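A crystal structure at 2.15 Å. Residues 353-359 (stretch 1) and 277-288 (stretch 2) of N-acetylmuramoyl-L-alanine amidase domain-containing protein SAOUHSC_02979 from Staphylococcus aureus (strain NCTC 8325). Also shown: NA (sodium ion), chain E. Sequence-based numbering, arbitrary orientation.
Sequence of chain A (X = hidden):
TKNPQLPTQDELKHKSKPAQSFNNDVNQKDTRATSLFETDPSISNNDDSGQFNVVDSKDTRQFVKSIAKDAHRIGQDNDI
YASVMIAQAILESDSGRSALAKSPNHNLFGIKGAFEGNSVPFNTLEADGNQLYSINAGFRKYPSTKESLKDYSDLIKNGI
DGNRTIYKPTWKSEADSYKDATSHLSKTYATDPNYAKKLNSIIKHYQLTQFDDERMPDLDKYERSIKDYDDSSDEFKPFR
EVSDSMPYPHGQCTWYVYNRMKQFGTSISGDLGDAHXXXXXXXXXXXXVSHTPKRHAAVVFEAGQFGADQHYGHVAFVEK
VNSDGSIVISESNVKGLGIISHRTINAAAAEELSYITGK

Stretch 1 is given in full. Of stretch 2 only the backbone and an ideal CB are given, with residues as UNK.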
ATOM      1  N   LEU A 353       3.448 -27.898   5.166  1.00 21.32           N
ATOM      2  CA  LEU A 353       2.457 -26.854   5.015  1.00 20.00           C
ATOM      3  C   LEU A 353       1.214 -27.410   4.328  1.00 20.05           C
ATOM      4  O   LEU A 353       1.227 -28.539   3.833  1.00 20.05           O
ATOM      5  CB  LEU A 353       3.064 -25.714   4.211  1.00 19.48           C
ATOM      6  CG  LEU A 353       4.337 -25.132   4.807  1.00 19.42           C
ATOM      7  CD1 LEU A 353       4.924 -24.095   3.876  1.00 19.11           C
ATOM      8  CD2 LEU A 353       4.085 -24.529   6.184  1.00 19.63           C
ATOM      9  N   SER A 354       0.125 -26.630   4.343  1.00 19.41           N
ATOM     10  CA  SER A 354      -1.125 -27.000   3.679  1.00 19.03           C
ATOM     11  C   SER A 354      -1.302 -26.179   2.434  1.00 18.30           C
ATOM     12  O   SER A 354      -1.048 -24.975   2.445  1.00 18.32           O
ATOM     13  CB  SER A 354      -2.324 -26.774   4.583  1.00 19.32           C
ATOM     14  OG  SER A 354      -2.330 -27.700   5.608  1.00 19.72           O
ATOM     15  N   TYR A 355      -1.731 -26.840   1.363  1.00 18.26           N
ATOM     16  CA  TYR A 355      -1.945 -26.206   0.056  1.00 17.70           C
ATOM     17  C   TYR A 355      -3.414 -26.274  -0.324  1.00 18.13           C
ATOM     18  O   TYR A 355      -3.983 -27.350  -0.370  1.00 18.49           O
ATOM     19  CB  TYR A 355      -1.090 -26.893  -0.981  1.00 17.24           C
ATOM     20  CG  TYR A 355       0.375 -26.812  -0.609  1.00 16.82           C
ATOM     21  CD1 TYR A 355       0.949 -27.760   0.257  1.00 16.95           C
ATOM     22  CD2 TYR A 355       1.171 -25.762  -1.059  1.00 16.04           C
ATOM     23  CE1 TYR A 355       2.279 -27.658   0.652  1.00 16.72           C
ATOM     24  CE2 TYR A 355       2.499 -25.664  -0.680  1.00 15.97           C
ATOM     25  CZ  TYR A 355       3.045 -26.610   0.185  1.00 16.17           C
ATOM     26  OH  TYR A 355       4.360 -26.530   0.548  1.00 15.86           O
ATOM     27  N   ILE A 356      -4.022 -25.117  -0.578  1.00 18.05           N
ATOM     28  CA  ILE A 356      -5.426 -25.044  -0.956  1.00 18.50           C
ATOM     29  C   ILE A 356      -5.543 -24.780  -2.446  1.00 19.22           C
ATOM     30  O   ILE A 356      -5.043 -23.761  -2.941  1.00 19.15           O
ATOM     31  CB  ILE A 356      -6.141 -23.892  -0.212  1.00 18.05           C
ATOM     32  CG1 ILE A 356      -5.975 -24.025   1.310  1.00 17.57           C
ATOM     33  CG2 ILE A 356      -7.628 -23.851  -0.576  1.00 19.01           C
ATOM     34  CD1 ILE A 356      -6.371 -22.777   2.083  1.00 17.13           C
ATOM     35  N   THR A 357      -6.196 -25.677  -3.170  1.00 20.27           N
ATOM     36  CA  THR A 357      -6.456 -25.451  -4.589  1.00 21.36           C
ATOM     37  C   THR A 357      -7.730 -24.636  -4.682  1.00 22.85           C
ATOM     38  O   THR A 357      -8.733 -25.021  -4.112  1.00 23.12           O
ATOM     39  CB  THR A 357      -6.622 -26.778  -5.347  1.00 21.95           C
ATOM     40  OG1 THR A 357      -5.407 -27.530  -5.229  1.00 21.37           O
ATOM     41  CG2 THR A 357      -6.939 -26.553  -6.845  1.00 22.65           C
ATOM     42  N   GLY A 358      -7.687 -23.494  -5.370  1.00 24.99           N
ATOM     43  CA  GLY A 358      -8.887 -22.647  -5.533  1.00 27.51           C
ATOM     44  C   GLY A 358      -9.866 -23.229  -6.548  1.00 30.09           C
ATOM     45  O   GLY A 358      -9.516 -24.125  -7.302  1.00 30.24           O
ATOM     46  N   LYS A 359     -11.092 -22.716  -6.554  1.00 33.53           N
ATOM     47  CA  LYS A 359     -12.122 -23.151  -7.500  1.00 36.90           C
ATOM     48  C   LYS A 359     -12.201 -22.184  -8.662  1.00 39.57           C
ATOM     49  O   LYS A 359     -11.402 -21.252  -8.736  1.00 40.74           O
ATOM     50  CB  LYS A 359     -13.469 -23.256  -6.800  1.00 38.45           C
ATOM     51  CG  LYS A 359     -13.529 -24.408  -5.824  1.00 38.96           C
ATOM     52  CD  LYS A 359     -14.741 -24.300  -4.917  1.00 40.81           C
ATOM     53  CE  LYS A 359     -14.680 -25.346  -3.817  1.00 41.23           C
ATOM     54  NZ  LYS A 359     -15.626 -25.047  -2.711  1.00 43.16           N
ATOM     55  OXT LYS A 359     -13.047 -22.297  -9.556  1.00 43.81           O
ATOM     56  N   UNK A 277      -6.571 -20.079   9.772  1.00 19.54           N
ATOM     57  CA  UNK A 277      -7.839 -20.773   9.634  1.00 20.06           C
ATOM     58  C   UNK A 277      -8.173 -21.138   8.206  1.00 19.19           C
ATOM     59  O   UNK A 277      -9.174 -21.792   7.975  1.00 19.09           O
ATOM     60  CB  UNK A 277      -8.964 -19.913  10.212  1.00 20.06           C
ATOM     61  N   UNK A 278      -7.354 -20.722   7.248  1.00 18.18           N
ATOM     62  CA  UNK A 278      -7.671 -20.990   5.842  1.00 17.79           C
ATOM     63  C   UNK A 278      -7.746 -22.469   5.475  1.00 17.95           C
ATOM     64  O   UNK A 278      -8.682 -22.885   4.795  1.00 17.59           O
ATOM     65  CB  UNK A 278      -6.624 -20.316   4.953  1.00 17.79           C
ATOM     66  N   UNK A 279      -6.778 -23.262   5.944  1.00 18.19           N
ATOM     67  CA  UNK A 279      -6.741 -24.676   5.582  1.00 18.40           C
ATOM     68  C   UNK A 279      -7.912 -25.490   6.145  1.00 19.00           C
ATOM     69  O   UNK A 279      -8.540 -26.244   5.408  1.00 19.09           O
ATOM     70  CB  UNK A 279      -5.424 -25.287   6.064  1.00 18.40           C
ATOM     71  N   UNK A 280      -8.200 -25.348   7.438  1.00 19.56           N
ATOM     72  CA  UNK A 280      -9.323 -26.079   8.061  1.00 20.55           C
ATOM     73  C   UNK A 280     -10.684 -25.543   7.555  1.00 20.73           C
ATOM     74  O   UNK A 280     -11.584 -26.314   7.283  1.00 21.39           O
ATOM     75  CB  UNK A 280      -9.248 -25.961   9.585  1.00 20.55           C
ATOM     76  N   UNK A 281     -10.834 -24.233   7.402  1.00 20.22           N
ATOM     77  CA  UNK A 281     -12.093 -23.736   6.876  1.00 20.45           C
ATOM     78  C   UNK A 281     -12.284 -24.127   5.410  1.00 20.18           C
ATOM     79  O   UNK A 281     -13.379 -24.527   5.031  1.00 20.72           O
ATOM     80  CB  UNK A 281     -12.161 -22.215   7.029  1.00 20.45           C
ATOM     81  N   UNK A 282     -11.226 -24.023   4.597  1.00 19.28           N
ATOM     82  CA  UNK A 282     -11.306 -24.341   3.165  1.00 19.38           C
ATOM     83  C   UNK A 282     -11.696 -25.786   2.973  1.00 19.93           C
ATOM     84  O   UNK A 282     -12.533 -26.102   2.131  1.00 19.92           O
ATOM     85  CB  UNK A 282      -9.976 -24.058   2.463  1.00 19.38           C
ATOM     86  N   UNK A 283     -11.052 -26.654   3.762  1.00 20.09           N
ATOM     87  CA  UNK A 283     -11.325 -28.099   3.771  1.00 20.64           C
ATOM     88  C   UNK A 283     -12.804 -28.362   4.069  1.00 20.51           C
ATOM     89  O   UNK A 283     -13.431 -29.193   3.416  1.00 20.86           O
ATOM     90  CB  UNK A 283     -10.444 -28.806   4.803  1.00 20.64           C
ATOM     91  N   UNK A 284     -13.367 -27.642   5.033  1.00 19.89           N
ATOM     92  CA  UNK A 284     -14.773 -27.823   5.356  1.00 20.44           C
ATOM     93  C   UNK A 284     -15.675 -27.330   4.208  1.00 21.13           C
ATOM     94  O   UNK A 284     -16.693 -27.952   3.910  1.00 21.93           O
ATOM     95  CB  UNK A 284     -15.111 -27.085   6.653  1.00 20.44           C
ATOM     96  N   UNK A 285     -15.256 -26.239   3.565  1.00 20.85           N
ATOM     97  CA  UNK A 285     -16.002 -25.591   2.474  1.00 21.76           C
ATOM     98  C   UNK A 285     -15.726 -26.177   1.066  1.00 22.63           C
ATOM     99  O   UNK A 285     -15.846 -25.485   0.048  1.00 22.42           O
ATOM    100  CB  UNK A 285     -15.666 -24.098   2.465  1.00 21.76           C
ATOM    101  N   UNK A 286     -15.341 -27.450   1.037  1.00 24.10           N
ATOM    102  CA  UNK A 286     -15.211 -28.223  -0.210  1.00 26.03           C
ATOM    103  C   UNK A 286     -14.018 -27.905  -1.130  1.00 25.33           C
ATOM    104  O   UNK A 286     -14.058 -28.239  -2.305  1.00 26.29           O
ATOM    105  CB  UNK A 286     -16.492 -28.027  -1.023  1.00 26.03           C
ATOM    106  N   UNK A 287     -12.978 -27.269  -0.616  1.00 24.66           N
ATOM    107  CA  UNK A 287     -11.778 -27.014  -1.416  1.00 24.37           C
ATOM    108  C   UNK A 287     -10.842 -28.209  -1.281  1.00 25.00           C
ATOM    109  O   UNK A 287     -10.898 -28.910  -0.270  1.00 24.80           O
ATOM    110  CB  UNK A 287     -11.082 -25.723  -0.979  1.00 24.37           C
ATOM    111  N   UNK A 288     -10.016 -28.454  -2.305  1.00 26.01           N
ATOM    112  CA  UNK A 288      -9.004 -29.514  -2.262  1.00 27.37           C
ATOM    113  C   UNK A 288      -7.870 -28.952  -1.394  1.00 25.10           C
ATOM    114  O   UNK A 288      -7.321 -27.890  -1.704  1.00 23.60           O
ATOM    115  CB  UNK A 288      -8.520 -29.913  -3.658  1.00 27.37           C
TER
HETATM  116 NA    NA E 701      -5.544 -24.069  10.526  1.00 25.76          NA

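At position 277 the ideal CB has nothing of stretch 1 within 5.5 Å, so many residues suit. It is Asn277, whose O accepts the helical bond from N of position 281.

At 278 CA-to-CB runs sideways, yet the ideal CB lies 3.8 Å from Ile356 CD1. An apolar or aromatic side chain would suit. Trp278 is found; its CB is 3.8 Å from Ile356 CD1, which sits at the edge of the indole ring.

Position 279 points toward the strand, its ideal CB 3.7 Å from Ser354 CB. The Ser354 hydroxyl invites a polar partner, and the nearby sodium favours an oxygen. Asn, Asp or Gln could serve; Ser could reach Ser354 but not the ion. Asn279 serves both: ND2 donates to Ser354 OG at 3.2 Å, and OD1 binds the sodium NA at 2.5 Å.

Position 280 points away, but sodium is close, so an oxygen ligand is again plausible. Asn280 binds NA through OD1 at 2.3 Å.

Position 281 is out of reach; many residues suit, and it is Arg281.

Position 282 points toward Ile356, with the ideal CB 3.8 Å from CD1. A small apolar side chain fits. Ala282 places CB 3.8 Å from Ile356 CG2.

Positions 283 and 284 meet open space; polar or large residues suit. They are Gln283 and Tyr284.

Position 285 leaves helical angles. Its ideal CB is 5.3 Å from Lys359 NZ, so many side chains would do. Arg285 turns its end away, and NH2 donates to Arg281 O at 3.0 Å. Lys359 NZ donates to Arg285 O at 2.8 Å.

Position 286 has phi/psi 73/19, a left-handed conformation easiest for Gly, Asn or Asp. Lys359 NZ, 3.5 Å from the ideal CB, favours an acid. Asp286 OD2 stays 4.4 Å from Lys359 NZ, beyond a salt bridge.

At 287 the ideal CB is 3.9 Å from Ile356 CG2 and 4.6 Å from Lys359 CE. An aromatic ring could meet both. Lys359 NZ and CE lie over one face of the Tyr287 ring, each 3.8 Å from its centroid, a cation-pi and a CH-pi contact. Thr357 O approaches the ring edge, 3.4 Å from Tyr287 CD2.

At 288 the ideal CB is 4.0 Å from Thr357 CB. Polar or beta-branched residues would suit. It is Gln288. Thr357 N donates to Gln288 O at 2.9 Å, while water 1 bridges Gln288 N and Thr357 O, 2.7 Å from each.

Stretch 2, residues 277-288: NWNNRAQYRDYQ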
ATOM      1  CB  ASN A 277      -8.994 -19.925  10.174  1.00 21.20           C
ATOM      2  CG  ASN A 277      -9.108 -19.978  11.675  1.00 22.64           C
ATOM      3  OD1 ASN A 277      -8.896 -21.022  12.288  1.00 24.21           O
ATOM      4  ND2 ASN A 277      -9.501 -18.862  12.272  1.00 23.38           N
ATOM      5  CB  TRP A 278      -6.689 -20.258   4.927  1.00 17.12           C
ATOM      6  CG  TRP A 278      -7.051 -18.811   4.691  1.00 16.96           C
ATOM      7  CD1 TRP A 278      -7.527 -17.923   5.599  1.00 17.25           C
ATOM      8  CD2 TRP A 278      -6.861 -18.079   3.479  1.00 16.62           C
ATOM      9  NE1 TRP A 278      -7.717 -16.683   5.002  1.00 17.27           N
ATOM     10  CE2 TRP A 278      -7.295 -16.757   3.708  1.00 16.73           C
ATOM     11  CE3 TRP A 278      -6.363 -18.416   2.214  1.00 16.47           C
ATOM     12  CZ2 TRP A 278      -7.262 -15.776   2.721  1.00 16.89           C
ATOM     13  CZ3 TRP A 278      -6.354 -17.441   1.222  1.00 16.44           C
ATOM     14  CH2 TRP A 278      -6.795 -16.141   1.484  1.00 16.69           C
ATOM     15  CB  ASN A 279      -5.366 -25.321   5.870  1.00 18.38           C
ATOM     16  CG  ASN A 279      -4.964 -25.250   7.324  1.00 18.84           C
ATOM     17  OD1 ASN A 279      -5.445 -24.397   8.086  1.00 19.30           O
ATOM     18  ND2 ASN A 279      -4.061 -26.127   7.721  1.00 18.97           N
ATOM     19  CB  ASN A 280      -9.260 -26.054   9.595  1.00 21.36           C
ATOM     20  CG  ASN A 280      -8.947 -24.682  10.142  1.00 21.92           C
ATOM     21  OD1 ASN A 280      -7.821 -24.183   9.977  1.00 22.64           O
ATOM     22  ND2 ASN A 280      -9.909 -24.063  10.800  1.00 22.27           N
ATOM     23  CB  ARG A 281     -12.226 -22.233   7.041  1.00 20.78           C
ATOM     24  CG  ARG A 281     -12.409 -21.800   8.488  1.00 21.31           C
ATOM     25  CD  ARG A 281     -12.884 -20.364   8.572  1.00 21.72           C
ATOM     26  NE  ARG A 281     -12.906 -19.896   9.949  1.00 22.37           N
ATOM     27  CZ  ARG A 281     -13.250 -18.673  10.328  1.00 23.22           C
ATOM     28  NH1 ARG A 281     -13.653 -17.749   9.438  1.00 23.72           N
ATOM     29  NH2 ARG A 281     -13.209 -18.365  11.615  1.00 23.91           N
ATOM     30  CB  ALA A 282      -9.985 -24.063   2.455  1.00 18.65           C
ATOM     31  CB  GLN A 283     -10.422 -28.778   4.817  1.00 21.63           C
ATOM     32  CG  GLN A 283     -10.720 -30.236   5.166  1.00 23.40           C
ATOM     33  CD  GLN A 283     -10.533 -31.198   4.017  1.00 24.66           C
ATOM     34  OE1 GLN A 283      -9.650 -31.040   3.175  1.00 26.06           O
ATOM     35  NE2 GLN A 283     -11.355 -32.223   3.992  1.00 26.35           N
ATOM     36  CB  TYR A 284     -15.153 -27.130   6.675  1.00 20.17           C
ATOM     37  CG  TYR A 284     -16.594 -27.396   7.062  1.00 20.65           C
ATOM     38  CD1 TYR A 284     -16.944 -28.540   7.753  1.00 21.02           C
ATOM     39  CD2 TYR A 284     -17.615 -26.518   6.677  1.00 20.86           C
ATOM     40  CE1 TYR A 284     -18.276 -28.797   8.090  1.00 21.99           C
ATOM     41  CE2 TYR A 284     -18.944 -26.759   7.001  1.00 21.67           C
ATOM     42  CZ  TYR A 284     -19.279 -27.894   7.702  1.00 22.31           C
ATOM     43  OH  TYR A 284     -20.599 -28.144   8.024  1.00 23.18           O
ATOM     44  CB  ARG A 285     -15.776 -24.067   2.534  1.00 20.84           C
ATOM     45  CG  ARG A 285     -16.415 -23.413   3.764  1.00 20.94           C
ATOM     46  CD  ARG A 285     -15.674 -22.157   4.210  1.00 20.22           C
ATOM     47  NE  ARG A 285     -16.171 -21.586   5.467  1.00 20.49           N
ATOM     48  CZ  ARG A 285     -16.015 -22.126   6.681  1.00 20.43           C
ATOM     49  NH1 ARG A 285     -16.498 -21.487   7.739  1.00 20.79           N
ATOM     50  NH2 ARG A 285     -15.412 -23.303   6.859  1.00 20.21           N
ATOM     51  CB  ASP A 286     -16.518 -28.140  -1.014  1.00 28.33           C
ATOM     52  CG  ASP A 286     -16.711 -29.324  -1.957  1.00 31.37           C
ATOM     53  OD1 ASP A 286     -16.514 -30.475  -1.508  1.00 33.99           O
ATOM     54  OD2 ASP A 286     -17.120 -29.114  -3.131  1.00 33.89           O
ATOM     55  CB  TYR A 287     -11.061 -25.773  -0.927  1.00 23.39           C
ATOM     56  CG  TYR A 287     -11.757 -24.503  -1.264  1.00 23.67           C
ATOM     57  CD1 TYR A 287     -12.806 -24.030  -0.487  1.00 24.29           C
ATOM     58  CD2 TYR A 287     -11.369 -23.754  -2.361  1.00 23.76           C
ATOM     59  CE1 TYR A 287     -13.461 -22.853  -0.810  1.00 24.50           C
ATOM     60  CE2 TYR A 287     -12.022 -22.584  -2.694  1.00 24.53           C
ATOM     61  CZ  TYR A 287     -13.067 -22.141  -1.909  1.00 24.54           C
ATOM     62  OH  TYR A 287     -13.704 -20.977  -2.243  1.00 25.70           O
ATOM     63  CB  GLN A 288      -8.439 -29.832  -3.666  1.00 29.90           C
ATOM     64  CG  GLN A 288      -9.470 -30.149  -4.759  1.00 34.06           C
ATOM     65  CD  GLN A 288      -8.971 -29.819  -6.190  1.00 36.77           C
ATOM     66  OE1 GLN A 288      -9.688 -29.185  -6.986  1.00 38.31           O
ATOM     67  NE2 GLN A 288      -7.721 -30.189  -6.494  1.00 39.02           N
TER
HETATM   68  O   HOH W   1     -10.374 -27.073  -4.627  1.00 25.16           O
HETATM   69  O   HOH W   2      -6.046 -23.272  12.600  1.00 32.74           O
HETATM   70  O   HOH W   3      -5.304 -26.551  11.130  1.00 36.15           O
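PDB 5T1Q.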